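Local coordinates for protein VESB protease (Vibrio cholerae, PDB 4LK4) that probably cleaves peptide bonds as a secreted, trypsin-like serine endopeptidase of the peptidase S1 family, at residues T53-F58 against D103-E108. The protein carries 1 engineered substitution. Residues are numbered along the deposited sequence; the frame is centred on the assembly and turned at random.
Sequences TAAHCF and DIAIVE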
loop_
_atom_site.group_PDB
_atom_site.type_symbol
_atom_site.label_atom_id
_atom_site.label_comp_id
_atom_site.label_asym_id
_atom_site.label_seq_id
_atom_site.Cartn_x
_atom_site.Cartn_y
_atom_site.Cartn_z
ATOM N N THR A 53 -1.734 -2.868 -2.256
ATOM C CA THR A 53 -1.370 -2.417 -3.589
ATOM C C THR A 53 0.014 -1.800 -3.554
ATOM O O THR A 53 0.702 -1.919 -2.556
ATOM C CB THR A 53 -2.421 -1.431 -4.133
ATOM O OG1 THR A 53 -2.218 -1.268 -5.539
ATOM C CG2 THR A 53 -2.293 -0.093 -3.500
ATOM N N ALA A 54 0.421 -1.148 -4.630
ATOM C CA ALA A 54 1.756 -0.588 -4.772
ATOM C C ALA A 54 1.702 0.891 -4.404
ATOM O O ALA A 54 0.711 1.549 -4.687
ATOM C CB ALA A 54 2.225 -0.766 -6.207
ATOM N N ALA A 55 2.728 1.442 -3.760
ATOM C CA ALA A 55 2.654 2.887 -3.405
ATOM C C ALA A 55 2.703 3.799 -4.613
ATOM O O ALA A 55 2.047 4.842 -4.633
ATOM C CB ALA A 55 3.740 3.284 -2.432
ATOM N N HIS A 56 3.474 3.444 -5.628
ATOM C CA HIS A 56 3.606 4.390 -6.731
ATOM C C HIS A 56 2.323 4.584 -7.560
ATOM O O HIS A 56 2.219 5.554 -8.281
ATOM C CB HIS A 56 4.783 4.044 -7.627
ATOM C CG HIS A 56 4.470 3.016 -8.642
ATOM N ND1 HIS A 56 4.742 1.680 -8.445
ATOM C CD2 HIS A 56 3.930 3.120 -9.880
ATOM C CE1 HIS A 56 4.380 1.004 -9.516
ATOM N NE2 HIS A 56 3.883 1.853 -10.400
ATOM N N CYS A 57 1.346 3.693 -7.442
ATOM C CA CYS A 57 0.001 3.925 -8.001
ATOM C C CYS A 57 -0.607 5.256 -7.535
ATOM O O CYS A 57 -1.540 5.777 -8.161
ATOM C CB CYS A 57 -0.937 2.790 -7.586
ATOM S SG CYS A 57 -0.477 1.186 -8.290
ATOM N N PHE A 58 -0.117 5.792 -6.417
ATOM C CA PHE A 58 -0.666 7.022 -5.880
ATOM C C PHE A 58 0.299 8.189 -5.892
ATOM O O PHE A 58 0.017 9.180 -5.263
ATOM C CB PHE A 58 -1.207 6.774 -4.468
ATOM C CG PHE A 58 -2.132 5.614 -4.390
ATOM C CD1 PHE A 58 -3.396 5.706 -4.892
ATOM C CD2 PHE A 58 -1.731 4.433 -3.838
ATOM C CE1 PHE A 58 -4.256 4.652 -4.852
ATOM C CE2 PHE A 58 -2.583 3.368 -3.793
ATOM C CZ PHE A 58 -3.848 3.471 -4.327
ATOM N N ASP A 103 7.868 -0.157 -2.195
ATOM C CA ASP A 103 6.745 0.221 -3.023
ATOM C C ASP A 103 5.524 -0.535 -2.559
ATOM O O ASP A 103 5.134 -1.525 -3.145
ATOM C CB ASP A 103 7.047 -0.083 -4.485
ATOM C CG ASP A 103 6.032 0.513 -5.444
ATOM O OD1 ASP A 103 5.240 1.395 -5.045
ATOM O OD2 ASP A 103 6.044 0.089 -6.629
ATOM N N ILE A 104 4.926 -0.058 -1.478
ATOM C CA ILE A 104 3.774 -0.716 -0.946
ATOM C C ILE A 104 2.845 0.289 -0.299
ATOM O O ILE A 104 3.291 1.289 0.250
ATOM C CB ILE A 104 4.207 -1.786 0.052
ATOM C CG1 ILE A 104 3.010 -2.630 0.497
ATOM C CG2 ILE A 104 4.931 -1.163 1.241
ATOM C CD1 ILE A 104 3.396 -3.853 1.296
ATOM N N ALA A 105 1.548 -0.014 -0.377
ATOM C CA ALA A 105 0.509 0.856 0.148
ATOM C C ALA A 105 -0.729 0.092 0.558
ATOM O O ALA A 105 -1.005 -0.950 0.028
ATOM C CB ALA A 105 0.133 1.907 -0.899
ATOM N N ILE A 106 -1.490 0.668 1.478
ATOM C CA ILE A 106 -2.784 0.132 1.892
ATOM C C ILE A 106 -3.858 1.144 1.512
ATOM O O ILE A 106 -3.699 2.333 1.754
ATOM C CB ILE A 106 -2.862 -0.067 3.428
ATOM C CG1 ILE A 106 -1.902 -1.168 3.874
ATOM C CG2 ILE A 106 -4.283 -0.373 3.888
ATOM C CD1 ILE A 106 -2.162 -2.504 3.216
ATOM N N VAL A 107 -4.941 0.659 0.917
ATOM C CA VAL A 107 -6.105 1.490 0.708
ATOM C C VAL A 107 -7.134 1.077 1.745
ATOM O O VAL A 107 -7.536 -0.075 1.790
ATOM C CB VAL A 107 -6.668 1.341 -0.712
ATOM C CG1 VAL A 107 -7.817 2.316 -0.936
ATOM C CG2 VAL A 107 -5.562 1.574 -1.738
ATOM N N GLU A 108 -7.507 2.023 2.611
ATOM C CA GLU A 108 -8.566 1.847 3.565
ATOM C C GLU A 108 -9.830 2.304 2.860
ATOM O O GLU A 108 -9.851 3.381 2.285
ATOM C CB GLU A 108 -8.268 2.729 4.752
ATOM C CG GLU A 108 -9.262 2.632 5.891
ATOM C CD GLU A 108 -9.040 3.686 6.950
ATOM O OE1 GLU A 108 -8.018 3.579 7.671
ATOM O OE2 GLU A 108 -9.898 4.609 7.055
#
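Asp103 carries CG anti to its backbone N (chi1 -169°), while His56 has CG between its backbone N and carbonyl carbon (chi1 83°), and these two torsions bring carboxylate and imidazole together. The pair matches the His-Asp part of the catalytic triad of the S1 family, with His56 in the family's TAAHC sequence and Asp103 at the head of DIA. His56 ND1 donates to the syn lone pair of Asp103 OD2 at 2.7 Å, with the oxygen close to the ring plane, although ring and carboxylate planes are turned 38° apart. The same ND1 has a longer, weak hydrogen bond to Asp103 OD1. Asp103 OD1 is gripped mainly by the backbone, through its syn lone pair, as His56 N donates to it at 2.8 Å. The aspartate is thereby bound to both the ring and the main chain of the histidine, which holds the imidazole in a set orientation against the carboxylate. Ser216 OG gives OD2 a second partner, and the His56 side chain also touches Ala199, which stands where the family has its nucleophilic serine and is presumably the engineered residue.

Beyond the pair, the end of strand 50-53 pairs with the start of strand 105-109, neighbours in the N-terminal six-stranded barrel. Thr53 and Ala105 form an antiparallel hydrogen-bonded pair, with Thr53 N to Ala105 O at 3.1 Å and Ala105 N to Thr53 O at 3.0 Å. Past Thr53 the chain leaves the sheet and turns back over strand 105-109. Ala105 CB is covered there by Ala55 CA at 3.7 Å and by the Phe58 ring, which presents its edge. The Thr53 methyl CG2 lies on the same side of the sheet, and its OG1 is hydrogen-bonded to Gly42 O. Farther along, Phe58 CZ rests 3.6 Å from Val107 CG2.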